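Local atomic coordinates of glycoside hydrolase family 31 (Trueperella pyogenes, PDB entry 5I0G), a protein that probably breaks down cycloalternan, a cyclic glucose tetrasaccharide, by acting on its alpha-glucosidic bonds as a family 31 glycoside hydrolase. Residues R7-P12 and K425-W430; R15-L20 and A89-Q94; D460-K465 and A507-V512. The protein carries 1 engineered substitution. All coordinates share one frame; numbering follows the deposited sequence.

Interaction 1. Residues R7-P12 and K425-W430. With GLC (alpha-D-glucopyranose), chain B; GLC (alpha-D-glucopyranose), chain C.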
loop_
_atom_site.group_PDB
_atom_site.type_symbol
_atom_site.label_atom_id
_atom_site.label_comp_id
_atom_site.label_asym_id
_atom_site.label_seq_id
_atom_site.Cartn_x
_atom_site.Cartn_y
_atom_site.Cartn_z
ATOM N N ARG A 7 -0.218 -21.805 12.356
ATOM C CA ARG A 7 -0.444 -20.409 11.931
ATOM C C ARG A 7 -0.954 -20.270 10.497
ATOM O O ARG A 7 -1.334 -19.180 10.098
ATOM C CB ARG A 7 0.821 -19.553 12.114
ATOM C CG ARG A 7 1.098 -19.179 13.559
ATOM C CD ARG A 7 2.394 -18.404 13.712
ATOM N NE ARG A 7 3.520 -19.304 14.009
ATOM C CZ ARG A 7 4.544 -19.593 13.199
ATOM N NH1 ARG A 7 4.652 -19.059 11.980
ATOM N NH2 ARG A 7 5.493 -20.425 13.625
ATOM N N GLY A 8 -0.980 -21.367 9.736
ATOM C CA GLY A 8 -1.443 -21.341 8.351
ATOM C C GLY A 8 -0.492 -20.615 7.402
ATOM O O GLY A 8 0.702 -20.491 7.666
ATOM N N ILE A 9 -1.048 -20.144 6.294
ATOM C CA ILE A 9 -0.312 -19.402 5.256
ATOM C C ILE A 9 0.060 -17.976 5.726
ATOM O O ILE A 9 1.014 -17.361 5.198
ATOM C CB ILE A 9 -1.140 -19.396 3.932
ATOM C CG1 ILE A 9 -0.297 -19.032 2.719
ATOM C CG2 ILE A 9 -2.374 -18.495 4.017
ATOM C CD1 ILE A 9 -1.049 -19.219 1.416
ATOM N N GLU A 10 -0.694 -17.475 6.720
ATOM C CA GLU A 10 -0.493 -16.162 7.363
ATOM C C GLU A 10 -0.764 -14.980 6.417
ATOM O O GLU A 10 -0.042 -13.978 6.411
ATOM C CB GLU A 10 0.879 -16.053 8.070
ATOM C CG GLU A 10 1.079 -17.105 9.159
ATOM C CD GLU A 10 2.528 -17.257 9.607
ATOM O OE1 GLU A 10 2.947 -16.477 10.484
ATOM O OE2 GLU A 10 3.246 -18.163 9.083
ATOM N N HIS A 11 -1.829 -15.126 5.633
ATOM C CA HIS A 11 -2.510 -14.007 4.973
ATOM C C HIS A 11 -3.092 -13.203 6.148
ATOM O O HIS A 11 -3.735 -13.794 7.016
ATOM C CB HIS A 11 -3.592 -14.591 4.047
ATOM C CG HIS A 11 -4.415 -13.592 3.310
ATOM N ND1 HIS A 11 -5.145 -12.619 3.945
ATOM C CD2 HIS A 11 -4.713 -13.477 1.995
ATOM C CE1 HIS A 11 -5.828 -11.919 3.059
ATOM N NE2 HIS A 11 -5.578 -12.418 1.865
ATOM N N PRO A 12 -2.862 -11.868 6.191
ATOM C CA PRO A 12 -3.227 -11.099 7.404
ATOM C C PRO A 12 -4.707 -11.019 7.736
ATOM O O PRO A 12 -5.043 -10.812 8.882
ATOM C CB PRO A 12 -2.660 -9.684 7.144
ATOM C CG PRO A 12 -2.276 -9.641 5.708
ATOM C CD PRO A 12 -2.121 -11.051 5.208
ATOM N N LYS A 425 9.393 -18.753 -0.375
ATOM C CA LYS A 425 8.669 -18.863 -1.638
ATOM C C LYS A 425 7.360 -18.114 -1.473
ATOM O O LYS A 425 6.559 -18.453 -0.589
ATOM C CB LYS A 425 8.404 -20.327 -1.972
ATOM C CG LYS A 425 9.648 -21.186 -2.245
ATOM C CD LYS A 425 10.509 -20.640 -3.395
ATOM C CE LYS A 425 10.808 -21.666 -4.481
ATOM N NZ LYS A 425 11.636 -22.789 -3.955
ATOM N N ASN A 426 7.146 -17.090 -2.301
ATOM C CA ASN A 426 6.012 -16.174 -2.111
ATOM C C ASN A 426 4.671 -16.903 -1.971
ATOM O O ASN A 426 4.286 -17.683 -2.833
ATOM C CB ASN A 426 5.944 -15.153 -3.256
ATOM C CG ASN A 426 4.833 -14.140 -3.075
ATOM O OD1 ASN A 426 4.400 -13.841 -1.954
ATOM N ND2 ASN A 426 4.353 -13.609 -4.182
ATOM N N ARG A 427 3.988 -16.632 -0.865
ATOM C CA ARG A 427 2.712 -17.271 -0.530
ATOM C C ARG A 427 1.513 -16.563 -1.144
ATOM O O ARG A 427 0.410 -17.064 -1.071
ATOM C CB ARG A 427 2.532 -17.301 0.983
ATOM C CG ARG A 427 3.614 -18.093 1.687
ATOM C CD ARG A 427 3.331 -18.234 3.173
ATOM N NE ARG A 427 4.543 -18.662 3.860
ATOM C CZ ARG A 427 4.696 -18.772 5.180
ATOM N NH1 ARG A 427 3.705 -18.502 6.032
ATOM N NH2 ARG A 427 5.864 -19.167 5.646
ATOM N N GLY A 428 1.737 -15.386 -1.715
ATOM C CA GLY A 428 0.688 -14.603 -2.329
ATOM C C GLY A 428 0.186 -15.118 -3.661
ATOM O O GLY A 428 0.736 -16.050 -4.235
ATOM N N TRP A 429 -0.868 -14.467 -4.135
ATOM C CA TRP A 429 -1.521 -14.772 -5.413
ATOM C C TRP A 429 -0.775 -14.102 -6.599
ATOM O O TRP A 429 -0.896 -14.549 -7.731
ATOM C CB TRP A 429 -3.026 -14.365 -5.371
ATOM C CG TRP A 429 -3.231 -12.898 -5.126
ATOM C CD1 TRP A 429 -3.234 -11.905 -6.071
ATOM C CD2 TRP A 429 -3.374 -12.242 -3.853
ATOM N NE1 TRP A 429 -3.394 -10.682 -5.466
ATOM C CE2 TRP A 429 -3.476 -10.854 -4.109
ATOM C CE3 TRP A 429 -3.427 -12.689 -2.526
ATOM C CZ2 TRP A 429 -3.629 -9.902 -3.086
ATOM C CZ3 TRP A 429 -3.590 -11.737 -1.502
ATOM C CH2 TRP A 429 -3.694 -10.357 -1.798
ATOM N N TRP A 430 -0.018 -13.035 -6.334
ATOM C CA TRP A 430 0.758 -12.346 -7.368
ATOM C C TRP A 430 2.208 -12.850 -7.441
ATOM O O TRP A 430 2.956 -12.727 -6.464
ATOM C CB TRP A 430 0.746 -10.850 -7.086
ATOM C CG TRP A 430 1.113 -10.002 -8.240
ATOM C CD1 TRP A 430 0.927 -10.285 -9.563
ATOM C CD2 TRP A 430 1.685 -8.692 -8.189
ATOM N NE1 TRP A 430 1.357 -9.235 -10.334
ATOM C CE2 TRP A 430 1.825 -8.243 -9.519
ATOM C CE3 TRP A 430 2.088 -7.854 -7.150
ATOM C CZ2 TRP A 430 2.354 -6.996 -9.841
ATOM C CZ3 TRP A 430 2.619 -6.614 -7.466
ATOM C CH2 TRP A 430 2.740 -6.192 -8.808
HETATM C C1 GLC B . -2.748 -7.829 -11.616
HETATM C C2 GLC B . -2.566 -6.311 -11.595
HETATM C C3 GLC B . -1.479 -5.882 -10.599
HETATM C C4 GLC B . -1.832 -6.463 -9.223
HETATM C C5 GLC B . -1.950 -7.980 -9.359
HETATM C C6 GLC B . -2.129 -8.740 -8.041
HETATM O O2 GLC B . -2.245 -5.837 -12.910
HETATM O O3 GLC B . -1.437 -4.443 -10.609
HETATM O O4 GLC B . -0.852 -6.139 -8.238
HETATM O O5 GLC B . -3.013 -8.274 -10.282
HETATM O O6 GLC B . -3.266 -8.295 -7.304
HETATM C C1 GLC C . 1.664 -10.251 -14.036
HETATM C C2 GLC C . 1.639 -11.724 -14.429
HETATM C C3 GLC C . 0.233 -12.135 -14.852
HETATM C C4 GLC C . -0.767 -11.796 -13.755
HETATM C C5 GLC C . -0.712 -10.304 -13.482
HETATM C C6 GLC C . -1.693 -9.855 -12.398
HETATM O O2 GLC C . 2.579 -11.972 -15.486
HETATM O O3 GLC C . 0.191 -13.541 -15.098
HETATM O O4 GLC C . -2.072 -12.189 -14.172
HETATM O O5 GLC C . 0.626 -9.959 -13.087
HETATM O O6 GLC C . -1.574 -8.430 -12.208
#
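Arg427 lays its side chain along Ile9 and ends among the acceptors of the 7-12 loop. The chain is extended from CG to NE, with CG anti to its own carbonyl carbon (chi1 -61°), and runs antiparallel to the Ile9 side chain, Arg427 CD lying 3.7 Å from Ile9 CG1. One nitrogen, NH1, does the polar work. Arg427 NH1 gives a nearly straight bond to Ile9 O (3.0 Å), which it meets from above the carbonyl plane, and a salt bridge to Glu10 OE2 (3.1 Å). Both acceptors lie close to the guanidinium plane, although the carboxylate is turned 48° from it. Glu10 also pairs weakly with Arg7 NH1 and accepts from Ser475 N, while Arg427 NH2 binds Glu418, so the guanidinium is held at two nitrogens. The contact joins the N-terminal domain to a long loop of the family 31 TIM barrel, and that loop carries sugar-binding tryptophans. His11 NE2 lies 4.0 Å from Trp429 CZ3, on the indole's benzene ring; at its pyrrole ring, Trp429 NE1 donates to O6 of the chain B glucose (3.0 Å). Trp430 lies with one face against this same glucose, whereas Trp430 NE1 donates in the ring plane to O5 of the chain C glucose (2.9 Å).

Interaction 2. Residues R15-L20 and A89-Q94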
loop_
_atom_site.group_PDB
_atom_site.type_symbol
_atom_site.label_atom_id
_atom_site.label_comp_id
_atom_site.label_asym_id
_atom_site.label_seq_id
_atom_site.Cartn_x
_atom_site.Cartn_y
_atom_site.Cartn_z
ATOM N N ARG A 15 -7.768 -17.162 6.736
ATOM C CA ARG A 15 -7.370 -18.449 7.311
ATOM C C ARG A 15 -7.122 -19.430 6.184
ATOM O O ARG A 15 -7.918 -19.487 5.263
ATOM C CB ARG A 15 -8.506 -19.036 8.158
ATOM C CG ARG A 15 -9.264 -18.041 9.047
ATOM C CD ARG A 15 -10.659 -18.569 9.371
ATOM N NE ARG A 15 -10.590 -19.967 9.814
ATOM C CZ ARG A 15 -11.626 -20.801 9.913
ATOM N NH1 ARG A 15 -11.420 -22.052 10.329
ATOM N NH2 ARG A 15 -12.866 -20.409 9.608
ATOM N N SER A 16 -6.050 -20.216 6.255
ATOM C CA SER A 16 -5.918 -21.330 5.328
ATOM C C SER A 16 -6.719 -22.521 5.881
ATOM O O SER A 16 -7.290 -22.427 6.974
ATOM C CB SER A 16 -4.454 -21.658 5.023
ATOM O OG SER A 16 -3.720 -21.898 6.180
ATOM N N LEU A 17 -6.813 -23.608 5.111
ATOM C CA LEU A 17 -7.589 -24.808 5.522
ATOM C C LEU A 17 -6.914 -25.700 6.584
ATOM O O LEU A 17 -7.541 -26.633 7.088
ATOM C CB LEU A 17 -7.864 -25.702 4.319
ATOM C CG LEU A 17 -8.694 -25.178 3.160
ATOM C CD1 LEU A 17 -8.569 -26.157 1.996
ATOM C CD2 LEU A 17 -10.136 -24.991 3.591
ATOM N N ASP A 18 -5.662 -25.410 6.926
ATOM C CA ASP A 18 -4.819 -26.325 7.674
ATOM C C ASP A 18 -4.289 -25.741 8.995
ATOM O O ASP A 18 -3.247 -26.168 9.487
ATOM C CB ASP A 18 -3.665 -26.789 6.762
ATOM C CG ASP A 18 -2.768 -25.649 6.293
ATOM O OD1 ASP A 18 -2.952 -24.493 6.738
ATOM O OD2 ASP A 18 -1.866 -25.919 5.469
ATOM N N GLN A 19 -5.022 -24.803 9.589
ATOM C CA GLN A 19 -4.513 -24.059 10.750
ATOM C C GLN A 19 -5.403 -24.095 11.983
ATOM O O GLN A 19 -6.524 -24.597 11.937
ATOM C CB GLN A 19 -4.246 -22.611 10.352
ATOM C CG GLN A 19 -5.471 -21.722 10.156
ATOM C CD GLN A 19 -5.050 -20.293 9.906
ATOM O OE1 GLN A 19 -4.719 -19.927 8.778
ATOM N NE2 GLN A 19 -5.013 -19.486 10.969
ATOM N N LEU A 20 -4.864 -23.558 13.080
ATOM C CA LEU A 20 -5.656 -23.179 14.236
ATOM C C LEU A 20 -6.200 -21.778 14.023
ATOM O O LEU A 20 -5.509 -20.913 13.470
ATOM C CB LEU A 20 -4.812 -23.152 15.512
ATOM C CG LEU A 20 -4.146 -24.432 16.004
ATOM C CD1 LEU A 20 -3.401 -24.140 17.303
ATOM C CD2 LEU A 20 -5.141 -25.566 16.208
ATOM N N ALA A 89 -10.394 -25.861 -3.232
ATOM C CA ALA A 89 -10.158 -26.051 -1.780
ATOM C C ALA A 89 -11.097 -27.134 -1.192
ATOM O O ALA A 89 -11.998 -26.850 -0.375
ATOM C CB ALA A 89 -10.338 -24.721 -1.052
ATOM N N ASP A 90 -10.857 -28.374 -1.621
ATOM C CA ASP A 90 -11.782 -29.519 -1.436
ATOM C C ASP A 90 -11.228 -30.665 -0.561
ATOM O O ASP A 90 -11.888 -31.690 -0.431
ATOM C CB ASP A 90 -12.175 -30.100 -2.818
ATOM C CG ASP A 90 -10.962 -30.655 -3.621
ATOM O OD1 ASP A 90 -9.848 -30.774 -3.065
ATOM O OD2 ASP A 90 -11.113 -30.960 -4.825
ATOM N N ASN A 91 -10.023 -30.491 -0.006
ATOM C CA ASN A 91 -9.326 -31.533 0.759
ATOM C C ASN A 91 -9.174 -31.197 2.260
ATOM O O ASN A 91 -8.328 -31.783 2.942
ATOM C CB ASN A 91 -7.948 -31.805 0.131
ATOM C CG ASN A 91 -7.061 -30.567 0.097
ATOM O OD1 ASN A 91 -7.548 -29.438 0.128
ATOM N ND2 ASN A 91 -5.751 -30.776 0.028
ATOM N N GLY A 92 -9.996 -30.277 2.764
ATOM C CA GLY A 92 -9.870 -29.768 4.124
ATOM C C GLY A 92 -10.846 -30.427 5.081
ATOM O O GLY A 92 -11.984 -30.712 4.712
ATOM N N TRP A 93 -10.408 -30.654 6.316
ATOM C CA TRP A 93 -11.280 -31.159 7.385
ATOM C C TRP A 93 -11.223 -30.185 8.564
ATOM O O TRP A 93 -10.216 -29.513 8.765
ATOM C CB TRP A 93 -10.856 -32.563 7.833
ATOM C CG TRP A 93 -11.001 -33.595 6.763
ATOM C CD1 TRP A 93 -10.208 -33.756 5.654
ATOM C CD2 TRP A 93 -12.002 -34.613 6.692
ATOM N NE1 TRP A 93 -10.662 -34.807 4.901
ATOM C CE2 TRP A 93 -11.763 -35.350 5.508
ATOM C CE3 TRP A 93 -13.085 -34.968 7.509
ATOM C CZ2 TRP A 93 -12.566 -36.418 5.116
ATOM C CZ3 TRP A 93 -13.890 -36.046 7.122
ATOM C CH2 TRP A 93 -13.623 -36.754 5.933
ATOM N N GLN A 94 -12.295 -30.146 9.353
ATOM C CA GLN A 94 -12.439 -29.161 10.426
ATOM C C GLN A 94 -13.213 -29.699 11.624
ATOM O O GLN A 94 -14.158 -30.458 11.472
ATOM C CB GLN A 94 -13.133 -27.921 9.858
ATOM C CG GLN A 94 -13.284 -26.781 10.826
ATOM C CD GLN A 94 -13.747 -25.504 10.152
ATOM O OE1 GLN A 94 -12.963 -24.795 9.509
ATOM N NE2 GLN A 94 -15.018 -25.190 10.319
#
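Leu17 points its side chain at the turn where helix 79-88 gives way to strand 92-97, and Arg15 reaches the strand itself. With CG anti to the carbonyl carbon and the chain straight beyond it (chi2 169°), Leu17 sends one methyl, CD1, forward to touch Ala89 CB at 3.8 Å. Leu17 CD1 also lies 3.9 Å from Asn91 OD1, the two side chains crossing at about a right angle; the amide nitrogen of Asn91 is used instead by Thr37 O. Where the backbones come nearest, Leu17 and Gly92 have CA atoms 5.6 Å apart, and the absence of a side chain on Gly92 lets the leucine lie close to the strand. Arg15 and Gln94 also cross roughly at right angles, but their flat ends are turned only 26° apart. Arg15 NH1 donates to Gln94 OE1 at 3.3 Å, a rather long and bent bond (140°) that arrives from above the amide's carbonyl plane. This is packing within the N-terminal beta domain. Strand 31-37 runs beside the contact, with Thr32 touching Arg15 and Gln94 and Thr36 touching Leu17, while Trp93 turns away from the 15-20 loop to pack on strands 41-49 and 54-61.

Interaction 3. Residues D460-K465 and A507-V512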
loop_
_atom_site.group_PDB
_atom_site.type_symbol
_atom_site.label_atom_id
_atom_site.label_comp_id
_atom_site.label_asym_id
_atom_site.label_seq_id
_atom_site.Cartn_x
_atom_site.Cartn_y
_atom_site.Cartn_z
ATOM N N ASP A 460 20.400 5.657 -18.998
ATOM C CA ASP A 460 20.093 7.017 -18.541
ATOM C C ASP A 460 18.637 7.242 -18.109
ATOM O O ASP A 460 18.176 8.377 -18.091
ATOM C CB ASP A 460 20.541 8.065 -19.596
ATOM C CG ASP A 460 20.742 9.474 -19.009
ATOM O OD1 ASP A 460 20.939 9.620 -17.772
ATOM O OD2 ASP A 460 20.682 10.441 -19.802
ATOM N N ILE A 461 17.925 6.192 -17.691
ATOM C CA ILE A 461 16.595 6.378 -17.084
ATOM C C ILE A 461 16.651 7.227 -15.785
ATOM O O ILE A 461 17.704 7.383 -15.134
ATOM C CB ILE A 461 15.819 5.049 -16.828
ATOM C CG1 ILE A 461 16.455 4.216 -15.729
ATOM C CG2 ILE A 461 15.669 4.222 -18.111
ATOM C CD1 ILE A 461 15.461 3.328 -15.017
ATOM N N ASP A 462 15.497 7.753 -15.419
ATOM C CA ASP A 462 15.389 8.778 -14.391
ATOM C C ASP A 462 14.758 8.324 -13.091
ATOM O O ASP A 462 14.735 9.094 -12.146
ATOM C CB ASP A 462 14.576 9.922 -14.969
ATOM C CG ASP A 462 15.180 10.436 -16.243
ATOM O OD1 ASP A 462 16.263 11.034 -16.162
ATOM O OD2 ASP A 462 14.597 10.198 -17.323
ATOM N N GLY A 463 14.237 7.100 -13.038
ATOM C CA GLY A 463 13.563 6.620 -11.826
ATOM C C GLY A 463 12.867 5.310 -12.077
ATOM O O GLY A 463 12.897 4.789 -13.190
ATOM N N PHE A 464 12.231 4.788 -11.041
ATOM C CA PHE A 464 11.666 3.443 -11.059
ATOM C C PHE A 464 10.289 3.475 -10.409
ATOM O O PHE A 464 10.113 4.140 -9.390
ATOM C CB PHE A 464 12.537 2.490 -10.250
ATOM C CG PHE A 464 13.870 2.166 -10.876
ATOM C CD1 PHE A 464 13.966 1.219 -11.882
ATOM C CD2 PHE A 464 15.034 2.779 -10.432
ATOM C CE1 PHE A 464 15.202 0.893 -12.447
ATOM C CE2 PHE A 464 16.266 2.482 -11.004
ATOM C CZ PHE A 464 16.354 1.521 -12.004
ATOM N N LYS A 465 9.332 2.742 -10.985
ATOM C CA LYS A 465 8.044 2.527 -10.360
ATOM C C LYS A 465 8.227 1.240 -9.604
ATOM O O LYS A 465 8.196 0.149 -10.182
ATOM C CB LYS A 465 6.877 2.457 -11.364
ATOM C CG LYS A 465 5.517 2.182 -10.715
ATOM C CD LYS A 465 4.338 2.441 -11.650
ATOM C CE LYS A 465 3.028 2.006 -11.009
ATOM N NZ LYS A 465 1.860 2.002 -11.935
ATOM N N ALA A 507 24.176 6.889 -8.800
ATOM C CA ALA A 507 24.388 7.128 -10.238
ATOM C C ALA A 507 24.257 8.602 -10.683
ATOM O O ALA A 507 24.156 8.874 -11.881
ATOM C CB ALA A 507 23.434 6.256 -11.039
ATOM N N GLY A 508 24.265 9.545 -9.738
ATOM C CA GLY A 508 24.151 10.964 -10.063
ATOM C C GLY A 508 22.727 11.466 -10.329
ATOM O O GLY A 508 22.543 12.504 -10.958
ATOM N N LYS A 509 21.721 10.751 -9.829
ATOM C CA LYS A 509 20.318 11.119 -10.038
ATOM C C LYS A 509 19.646 11.430 -8.707
ATOM O O LYS A 509 20.191 11.139 -7.653
ATOM C CB LYS A 509 19.564 9.964 -10.697
ATOM C CG LYS A 509 20.136 9.507 -12.027
ATOM C CD LYS A 509 19.459 10.167 -13.226
ATOM C CE LYS A 509 20.043 9.604 -14.513
ATOM N NZ LYS A 509 19.344 10.134 -15.709
ATOM N N TYR A 510 18.465 12.032 -8.786
ATOM C CA TYR A 510 17.538 12.152 -7.652
ATOM C C TYR A 510 16.815 10.824 -7.359
ATOM O O TYR A 510 16.531 10.062 -8.280
ATOM C CB TYR A 510 16.493 13.235 -7.943
ATOM C CG TYR A 510 16.953 14.642 -7.640
ATOM C CD1 TYR A 510 17.701 15.380 -8.563
ATOM C CD2 TYR A 510 16.619 15.248 -6.424
ATOM C CE1 TYR A 510 18.104 16.672 -8.277
ATOM C CE2 TYR A 510 17.005 16.548 -6.141
ATOM C CZ TYR A 510 17.740 17.252 -7.061
ATOM O OH TYR A 510 18.112 18.523 -6.732
ATOM N N PRO A 511 16.488 10.550 -6.080
ATOM C CA PRO A 511 15.833 9.284 -5.705
ATOM C C PRO A 511 14.334 9.240 -6.009
ATOM O O PRO A 511 13.492 9.143 -5.099
ATOM C CB PRO A 511 16.116 9.182 -4.202
ATOM C CG PRO A 511 16.173 10.607 -3.750
ATOM C CD PRO A 511 16.815 11.363 -4.887
ATOM N N VAL A 512 14.010 9.269 -7.297
ATOM C CA VAL A 512 12.636 9.224 -7.743
ATOM C C VAL A 512 12.223 7.765 -7.874
ATOM O O VAL A 512 12.444 7.118 -8.900
ATOM C CB VAL A 512 12.413 9.980 -9.065
ATOM C CG1 VAL A 512 10.956 9.878 -9.496
ATOM C CG2 VAL A 512 12.823 11.432 -8.929
HETATM O O HOH W 1 16.129 11.242 -11.019
#
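Lys509 and Val512 bind the approach to barrel strand 513-515 against the start of its parallel neighbour, strand 463-466, in the family 31 TIM barrel. Helix 485-506, the helix of the beta-alpha-beta crossover between the two strands, ends in a Schellman motif with Gly508 as C-prime residue, and Lys509 follows directly. The backbones press together at Gly463, whose bare CA lies 3.2 Å from Val512 O. Val512 O also accepts from Phe464 N at 3.2 Å, in the carbonyl plane; Phe464 is backbone-bonded to Phe514 of strand 513-515 as well. Here Val512 rests on Pro291 and Trp293, and the Phe464 ring meets Tyr500 edge-to-face. The contact is looser toward Tyr510, whose ring leads away to the exposed surface. There Asp462 O and Tyr510 O, 4.4 Å apart, do not bond directly but share a water that donates to both. The other firm point is Lys509, which bends at chi2 (-95°) and carries its ammonium to the loop after helix 453-457. Asp462 OD1 accepts a weak hydrogen bond from it as part of a salt bridge, the other carboxylate oxygen being taken by His378 and Val384 N. Asp460 grips it with two atoms, O at 3.2 Å and OD1, which stands 2.7 Å from Lys509 NZ.

Interactions 1 and 2 are neighbours, their centres 14 Å apart, and interaction 2 is nested along the chain inside the loop that interaction 1 closes. Their first segments belong to one connection, between strands 2-3 and 20-21, and they touch through a probable hydrogen bond from Ile9 N to Ser16 OG. Interaction 2 packs that connection against the N-terminal beta domain; interaction 1 joins it to the barrel loop whose tryptophans touch the bound sugar. Interaction 3 comes later in the sequence, wholly within the barrel, with its centre 32 Å from interaction 1 and 46 Å from interaction 2. Trp429 and Trp430 of interaction 1 and Lys465 of interaction 3 all line the glycan pocket.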